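Local coordinates for collagen adhesin (Enterococcus faecalis, PDB 2OKM), which probably binds collagen as a cell-wall-anchored surface adhesin, the present chain being its collagen-binding N2 subdomain, at residues Phe72-Gly78 with Leu90-Lys96; Phe54-Asn60 with Thr100-Tyr106. All blocks are in the same frame, centred on the assembly; numbering follows the deposited sequence.

Contact 1 of 2, residues Phe72-Gly78 with Leu90-Lys96; sequences FEQQGYG and LRFYRDK
Phe72 meets the strand 87-92 with the far rim of its ring: Phe92 CD1 comes to the edge of the Phe72 ring, near its plane, 3.6 Å from Phe72 CZ, while Phe72 CE2 touches the methyl CD1 of Leu90. The two phenyl planes stand at 80°. The Phe72 ring reaches the strand from the end of helix 69-74 because chi1 (174°) sets CG opposite the backbone N. Gln75 O accepts a hydrogen bond from Lys96 NZ at 2.6 Å, approached almost straight down the C=O direction, while its side-chain OE1 takes Lys65 NZ. Gly76, at positive phi, is the C' residue of a Schellman motif that ends the helix, Tyr77 N returning to Phe72 O and Gly76 N to Glu73 O. This turn delivers the chain into strand 78-82, an edge strand of a five-stranded antiparallel sheet in the collagen-binding domain. Gly76 O itself sits at the edge of the Tyr93 ring, 3.4 Å from Tyr93 CD2. Over one face of the Tyr77 ring runs the extended Lys96 chain, CD 3.9 Å from the ring centroid and NZ farther out in a cation-pi contact, whereas the Tyr77 hydroxyl bonds to Lys65. Tyr77 O is gripped twice, by Tyr93 N at 2.8 Å and by a water that also donates to Tyr93 O. Gly78 pairs with Phe92 in a non-hydrogen-bonded antiparallel bridge, its CA 3.6 Å from the centroid of the Tyr93 ring and only 17° off the ring normal.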
loop_
_atom_site.group_PDB
_atom_site.type_symbol
_atom_site.label_atom_id
_atom_site.label_comp_id
_atom_site.label_asym_id
_atom_site.label_seq_id
_atom_site.Cartn_x
_atom_site.Cartn_y
_atom_site.Cartn_z
ATOM N N PHE A 72 -1.467 -13.097 -4.209
ATOM C CA PHE A 72 -0.262 -12.273 -4.195
ATOM C C PHE A 72 0.874 -13.071 -3.551
ATOM O O PHE A 72 2.001 -13.101 -4.045
ATOM C CB PHE A 72 -0.548 -10.996 -3.386
ATOM C CG PHE A 72 0.651 -10.108 -3.170
ATOM C CD1 PHE A 72 1.124 -9.281 -4.187
ATOM C CD2 PHE A 72 1.284 -10.070 -1.930
ATOM C CE1 PHE A 72 2.209 -8.426 -3.963
ATOM C CE2 PHE A 72 2.367 -9.221 -1.697
ATOM C CZ PHE A 72 2.831 -8.398 -2.713
ATOM N N GLU A 73 0.563 -13.728 -2.441
ATOM C CA GLU A 73 1.559 -14.516 -1.737
ATOM C C GLU A 73 1.844 -15.853 -2.417
ATOM O O GLU A 73 2.999 -16.259 -2.538
ATOM C CB GLU A 73 1.108 -14.739 -0.293
ATOM C CG GLU A 73 1.092 -13.453 0.515
ATOM C CD GLU A 73 0.642 -13.658 1.944
ATOM O OE1 GLU A 73 0.993 -12.816 2.798
ATOM O OE2 GLU A 73 -0.067 -14.651 2.214
ATOM N N GLN A 74 0.795 -16.528 -2.869
ATOM C CA GLN A 74 0.947 -17.823 -3.526
ATOM C C GLN A 74 1.782 -17.717 -4.800
ATOM O O GLN A 74 2.549 -18.627 -5.126
ATOM C CB GLN A 74 -0.434 -18.406 -3.852
ATOM C CG GLN A 74 -0.436 -19.868 -4.301
ATOM C CD GLN A 74 0.153 -20.069 -5.682
ATOM O OE1 GLN A 74 -0.272 -19.436 -6.649
ATOM N NE2 GLN A 74 1.134 -20.960 -5.785
ATOM N N GLN A 75 1.649 -16.599 -5.509
ATOM C CA GLN A 75 2.382 -16.397 -6.754
ATOM C C GLN A 75 3.795 -15.841 -6.605
ATOM O O GLN A 75 4.454 -15.535 -7.598
ATOM C CB GLN A 75 1.558 -15.521 -7.700
ATOM C CG GLN A 75 0.337 -16.247 -8.249
ATOM C CD GLN A 75 -0.529 -15.376 -9.132
ATOM O OE1 GLN A 75 -0.026 -14.637 -9.977
ATOM N NE2 GLN A 75 -1.844 -15.473 -8.952
ATOM N N GLY A 76 4.254 -15.707 -5.365
ATOM C CA GLY A 76 5.601 -15.227 -5.119
ATOM C C GLY A 76 5.883 -13.748 -5.296
ATOM O O GLY A 76 7.017 -13.372 -5.589
ATOM N N TYR A 77 4.871 -12.903 -5.119
ATOM C CA TYR A 77 5.067 -11.465 -5.254
ATOM C C TYR A 77 5.547 -10.837 -3.954
ATOM O O TYR A 77 6.227 -9.817 -3.964
ATOM C CB TYR A 77 3.770 -10.760 -5.658
ATOM C CG TYR A 77 3.400 -10.892 -7.112
ATOM C CD1 TYR A 77 2.460 -11.828 -7.527
ATOM C CD2 TYR A 77 3.974 -10.060 -8.074
ATOM C CE1 TYR A 77 2.093 -11.935 -8.868
ATOM C CE2 TYR A 77 3.615 -10.162 -9.419
ATOM C CZ TYR A 77 2.673 -11.099 -9.805
ATOM O OH TYR A 77 2.294 -11.196 -11.124
ATOM N N GLY A 78 5.174 -11.435 -2.829
ATOM C CA GLY A 78 5.581 -10.867 -1.560
ATOM C C GLY A 78 4.853 -11.479 -0.386
ATOM O O GLY A 78 4.314 -12.582 -0.479
ATOM N N LEU A 90 4.211 -4.892 4.798
ATOM C CA LEU A 90 4.016 -5.485 3.485
ATOM C C LEU A 90 5.310 -5.439 2.686
ATOM O O LEU A 90 5.913 -4.378 2.523
ATOM C CB LEU A 90 2.905 -4.737 2.741
ATOM C CG LEU A 90 2.570 -5.169 1.308
ATOM C CD1 LEU A 90 2.177 -6.635 1.278
ATOM C CD2 LEU A 90 1.433 -4.300 0.781
ATOM N N ARG A 91 5.733 -6.599 2.195
ATOM C CA ARG A 91 6.958 -6.700 1.414
ATOM C C ARG A 91 6.689 -7.208 0.003
ATOM O O ARG A 91 5.867 -8.100 -0.197
ATOM C CB ARG A 91 7.929 -7.647 2.114
ATOM C CG ARG A 91 9.160 -7.984 1.308
ATOM C CD ARG A 91 10.089 -8.870 2.122
ATOM N NE ARG A 91 10.478 -8.293 3.410
ATOM C CZ ARG A 91 11.667 -7.755 3.660
ATOM N NH1 ARG A 91 12.576 -7.717 2.704
ATOM N NH2 ARG A 91 11.967 -7.290 4.871
ATOM N N PHE A 92 7.375 -6.611 -0.968
ATOM C CA PHE A 92 7.277 -7.004 -2.372
ATOM C C PHE A 92 8.656 -7.549 -2.713
ATOM O O PHE A 92 9.659 -6.838 -2.578
ATOM C CB PHE A 92 6.994 -5.792 -3.266
ATOM C CG PHE A 92 5.701 -5.096 -2.961
ATOM C CD1 PHE A 92 4.549 -5.391 -3.681
ATOM C CD2 PHE A 92 5.637 -4.146 -1.947
ATOM C CE1 PHE A 92 3.349 -4.749 -3.398
ATOM C CE2 PHE A 92 4.440 -3.497 -1.654
ATOM C CZ PHE A 92 3.296 -3.799 -2.380
ATOM N N TYR A 93 8.719 -8.807 -3.140
ATOM C CA TYR A 93 10.005 -9.403 -3.478
ATOM C C TYR A 93 10.607 -8.774 -4.731
ATOM O O TYR A 93 9.903 -8.444 -5.684
ATOM C CB TYR A 93 9.864 -10.917 -3.657
ATOM C CG TYR A 93 9.325 -11.636 -2.435
ATOM C CD1 TYR A 93 9.726 -11.268 -1.150
ATOM C CD2 TYR A 93 8.434 -12.702 -2.566
ATOM C CE1 TYR A 93 9.251 -11.944 -0.023
ATOM C CE2 TYR A 93 7.955 -13.385 -1.444
ATOM C CZ TYR A 93 8.368 -13.000 -0.181
ATOM O OH TYR A 93 7.892 -13.662 0.930
ATOM N N ARG A 94 11.924 -8.617 -4.706
ATOM C CA ARG A 94 12.681 -8.003 -5.789
ATOM C C ARG A 94 12.320 -8.428 -7.211
ATOM O O ARG A 94 11.927 -7.599 -8.035
ATOM C CB ARG A 94 14.175 -8.256 -5.550
ATOM C CG ARG A 94 15.137 -7.390 -6.354
ATOM C CD ARG A 94 15.218 -7.787 -7.818
ATOM N NE ARG A 94 16.299 -7.082 -8.510
ATOM C CZ ARG A 94 17.546 -7.529 -8.612
ATOM N NH1 ARG A 94 17.887 -8.690 -8.069
ATOM N NH2 ARG A 94 18.458 -6.813 -9.261
ATOM N N ASP A 95 12.458 -9.716 -7.507
ATOM C CA ASP A 95 12.211 -10.194 -8.860
ATOM C C ASP A 95 10.924 -9.770 -9.551
ATOM O O ASP A 95 10.972 -9.209 -10.648
ATOM C CB ASP A 95 12.340 -11.718 -8.925
ATOM C CG ASP A 95 13.767 -12.164 -9.155
ATOM O OD1 ASP A 95 13.967 -13.330 -9.555
ATOM O OD2 ASP A 95 14.685 -11.345 -8.936
ATOM N N LYS A 96 9.779 -10.033 -8.933
ATOM C CA LYS A 96 8.525 -9.670 -9.573
ATOM C C LYS A 96 8.162 -8.196 -9.443
ATOM O O LYS A 96 7.174 -7.737 -10.025
ATOM C CB LYS A 96 7.392 -10.577 -9.073
ATOM C CG LYS A 96 7.543 -12.017 -9.580
ATOM C CD LYS A 96 6.287 -12.857 -9.403
ATOM C CE LYS A 96 6.495 -14.250 -9.994
ATOM N NZ LYS A 96 5.258 -15.084 -9.996
HETATM O O HOH W 1 7.115 -8.452 -6.237
#

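Contact 2 of 2, residues Phe54-Asn60 with Thr100-Tyr106; sequences FTFDIVN and TSFIVRY
Thr100 meets both Ile58 and Asn60 where antiparallel strands 55-59 and 101-110, flanked by 64-68 and 19-26, pair within one sheet of the collagen-binding domain's beta sandwich. Thr100 CG2 presses tightly against Ile58 CG2 at 3.4 Å, and OG1, bonded to Arg98 O, takes a weak bond from Asn60 ND2; Asn60 OD1 is held by Lys62 N and Glu63 N. Ser101 exchanges backbone bonds with Val59, and a water links its OG to Asp57 O. On the buried face Ile58 CG2 comes 3.7 Å from Phe102 CE1. Ile103 N to Asp57 O and Asp57 N to Ile103 O both measure 2.9 Å; their side chains lie alongside each other on the opposite face. Val104 returns to the buried face, where CG1 sits over the Phe56 ring and meets the edge of the Phe54 ring at CD2. Arg105, extended from CG to NE, runs back beside Asp57, whose OD2 and CB lie at the guanidinium edge; NH1 gives a weak hydrogen bond to Asp57 OD2 at 3.4 Å within a salt bridge, and donates to a water shared with Thr55 OG1 and Ile103 O. Tyr106 chi1 (68°) slides its ring past that of Phe54, planes 14° apart, and leaves Tyr106 CB 3.5 Å above the centre of the Phe54 ring.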
loop_
_atom_site.group_PDB
_atom_site.type_symbol
_atom_site.label_atom_id
_atom_site.label_comp_id
_atom_site.label_asym_id
_atom_site.label_seq_id
_atom_site.Cartn_x
_atom_site.Cartn_y
_atom_site.Cartn_z
ATOM N N PHE A 54 -7.781 -6.625 1.116
ATOM C CA PHE A 54 -6.695 -6.348 0.179
ATOM C C PHE A 54 -6.783 -6.924 -1.227
ATOM O O PHE A 54 -7.094 -8.096 -1.411
ATOM C CB PHE A 54 -5.356 -6.796 0.772
ATOM C CG PHE A 54 -4.864 -5.935 1.900
ATOM C CD1 PHE A 54 -5.470 -5.982 3.156
ATOM C CD2 PHE A 54 -3.782 -5.082 1.710
ATOM C CE1 PHE A 54 -5.000 -5.189 4.202
ATOM C CE2 PHE A 54 -3.307 -4.286 2.751
ATOM C CZ PHE A 54 -3.919 -4.340 4.000
ATOM N N THR A 55 -6.507 -6.082 -2.221
ATOM C CA THR A 55 -6.451 -6.530 -3.609
ATOM C C THR A 55 -5.222 -5.860 -4.201
ATOM O O THR A 55 -4.832 -4.763 -3.780
ATOM C CB THR A 55 -7.704 -6.166 -4.454
ATOM O OG1 THR A 55 -7.812 -4.749 -4.600
ATOM C CG2 THR A 55 -8.961 -6.719 -3.809
ATOM N N PHE A 56 -4.605 -6.530 -5.165
ATOM C CA PHE A 56 -3.399 -6.018 -5.795
ATOM C C PHE A 56 -3.561 -5.845 -7.301
ATOM O O PHE A 56 -3.852 -6.799 -8.021
ATOM C CB PHE A 56 -2.217 -6.949 -5.499
ATOM C CG PHE A 56 -1.877 -7.056 -4.040
ATOM C CD1 PHE A 56 -2.684 -7.789 -3.175
ATOM C CD2 PHE A 56 -0.754 -6.408 -3.526
ATOM C CE1 PHE A 56 -2.377 -7.876 -1.814
ATOM C CE2 PHE A 56 -0.439 -6.490 -2.169
ATOM C CZ PHE A 56 -1.253 -7.226 -1.312
ATOM N N ASP A 57 -3.356 -4.608 -7.749
ATOM C CA ASP A 57 -3.455 -4.193 -9.152
ATOM C C ASP A 57 -2.007 -4.172 -9.638
ATOM O O ASP A 57 -1.286 -3.203 -9.405
ATOM C CB ASP A 57 -4.069 -2.788 -9.173
ATOM C CG ASP A 57 -4.244 -2.225 -10.565
ATOM O OD1 ASP A 57 -3.727 -2.815 -11.536
ATOM O OD2 ASP A 57 -4.905 -1.166 -10.670
ATOM N N ILE A 58 -1.593 -5.251 -10.304
ATOM C CA ILE A 58 -0.210 -5.418 -10.757
ATOM C C ILE A 58 -0.039 -5.242 -12.258
ATOM O O ILE A 58 -0.683 -5.930 -13.050
ATOM C CB ILE A 58 0.295 -6.815 -10.343
ATOM C CG1 ILE A 58 -0.078 -7.077 -8.881
ATOM C CG2 ILE A 58 1.808 -6.909 -10.519
ATOM C CD1 ILE A 58 0.338 -8.442 -8.379
ATOM N N VAL A 59 0.855 -4.337 -12.645
ATOM C CA VAL A 59 1.060 -4.053 -14.059
ATOM C C VAL A 59 2.504 -3.930 -14.529
ATOM O O VAL A 59 3.328 -3.287 -13.882
ATOM C CB VAL A 59 0.343 -2.727 -14.446
ATOM C CG1 VAL A 59 0.510 -2.449 -15.933
ATOM C CG2 VAL A 59 -1.132 -2.797 -14.082
ATOM N N ASN A 60 2.806 -4.567 -15.657
ATOM C CA ASN A 60 4.117 -4.440 -16.280
ATOM C C ASN A 60 3.879 -4.507 -17.787
ATOM O O ASN A 60 2.728 -4.620 -18.222
ATOM C CB ASN A 60 5.117 -5.511 -15.803
ATOM C CG ASN A 60 4.640 -6.925 -16.035
ATOM O OD1 ASN A 60 4.071 -7.243 -17.072
ATOM N ND2 ASN A 60 4.901 -7.795 -15.064
ATOM N N THR A 100 7.704 -3.279 -12.461
ATOM C CA THR A 100 6.305 -3.593 -12.220
ATOM C C THR A 100 5.682 -2.679 -11.171
ATOM O O THR A 100 6.286 -2.411 -10.132
ATOM C CB THR A 100 6.174 -5.070 -11.766
ATOM O OG1 THR A 100 6.733 -5.926 -12.773
ATOM C CG2 THR A 100 4.718 -5.449 -11.548
ATOM N N SER A 101 4.468 -2.206 -11.445
ATOM C CA SER A 101 3.777 -1.335 -10.504
ATOM C C SER A 101 2.709 -2.108 -9.745
ATOM O O SER A 101 2.146 -3.077 -10.257
ATOM C CB SER A 101 3.131 -0.154 -11.234
ATOM O OG SER A 101 2.119 -0.591 -12.121
ATOM N N PHE A 102 2.445 -1.673 -8.517
ATOM C CA PHE A 102 1.435 -2.302 -7.678
ATOM C C PHE A 102 0.550 -1.235 -7.055
ATOM O O PHE A 102 1.054 -0.293 -6.449
ATOM C CB PHE A 102 2.074 -3.061 -6.505
ATOM C CG PHE A 102 3.050 -4.131 -6.905
ATOM C CD1 PHE A 102 2.666 -5.469 -6.918
ATOM C CD2 PHE A 102 4.361 -3.804 -7.246
ATOM C CE1 PHE A 102 3.578 -6.472 -7.264
ATOM C CE2 PHE A 102 5.277 -4.795 -7.592
ATOM C CZ PHE A 102 4.884 -6.131 -7.601
ATOM N N ILE A 103 -0.761 -1.360 -7.218
ATOM C CA ILE A 103 -1.660 -0.445 -6.535
ATOM C C ILE A 103 -2.387 -1.373 -5.574
ATOM O O ILE A 103 -3.130 -2.267 -5.987
ATOM C CB ILE A 103 -2.656 0.249 -7.472
ATOM C CG1 ILE A 103 -1.902 1.247 -8.357
ATOM C CG2 ILE A 103 -3.717 0.988 -6.646
ATOM C CD1 ILE A 103 -2.770 1.956 -9.375
ATOM N N VAL A 104 -2.124 -1.186 -4.288
ATOM C CA VAL A 104 -2.731 -2.014 -3.259
ATOM C C VAL A 104 -3.940 -1.289 -2.714
ATOM O O VAL A 104 -3.830 -0.168 -2.221
ATOM C CB VAL A 104 -1.745 -2.286 -2.096
ATOM C CG1 VAL A 104 -2.341 -3.304 -1.130
ATOM C CG2 VAL A 104 -0.419 -2.790 -2.648
ATOM N N ARG A 105 -5.094 -1.932 -2.821
ATOM C CA ARG A 105 -6.332 -1.359 -2.327
ATOM C C ARG A 105 -6.804 -2.131 -1.105
ATOM O O ARG A 105 -6.778 -3.357 -1.091
ATOM C CB ARG A 105 -7.426 -1.428 -3.401
ATOM C CG ARG A 105 -7.227 -0.505 -4.604
ATOM C CD ARG A 105 -8.371 -0.682 -5.599
ATOM N NE ARG A 105 -8.348 0.316 -6.669
ATOM C CZ ARG A 105 -7.504 0.304 -7.698
ATOM N NH1 ARG A 105 -6.602 -0.661 -7.817
ATOM N NH2 ARG A 105 -7.560 1.268 -8.610
ATOM N N TYR A 106 -7.218 -1.406 -0.073
ATOM C CA TYR A 106 -7.762 -2.031 1.122
ATOM C C TYR A 106 -8.624 -1.004 1.825
ATOM O O TYR A 106 -8.499 0.197 1.580
ATOM C CB TYR A 106 -6.651 -2.551 2.050
ATOM C CG TYR A 106 -5.798 -1.492 2.710
ATOM C CD1 TYR A 106 -6.162 -0.933 3.938
ATOM C CD2 TYR A 106 -4.612 -1.059 2.112
ATOM C CE1 TYR A 106 -5.363 0.028 4.555
ATOM C CE2 TYR A 106 -3.807 -0.099 2.719
ATOM C CZ TYR A 106 -4.187 0.440 3.939
ATOM O OH TYR A 106 -3.396 1.390 4.540
HETATM O O HOH W 2 -5.976 -2.977 -6.312
HETATM O O HOH W 3 -0.371 -0.923 -10.925
#

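Overall arrangement
The centres of the two contacts lie about 11 Å apart, and they belong to different sheets of the collagen-binding domain. Contact 2 joins strands 55-59 and 101-110 of one antiparallel sheet; contact 1 sets helix 69-74 and the start of strand 78-82 against the end of strand 87-92 in the other. Along the chain contact 1 is nested within the loop closed by contact 2, and helix 94-97 leads from the first into strand 101-110. Aromatic side chains bridge them: Phe72 stacks on Phe56, while Phe92 and Tyr77 pack on Phe102. The interior between the two sheets is thus shared by both contacts, tying the helix and its turn to the central strand pair.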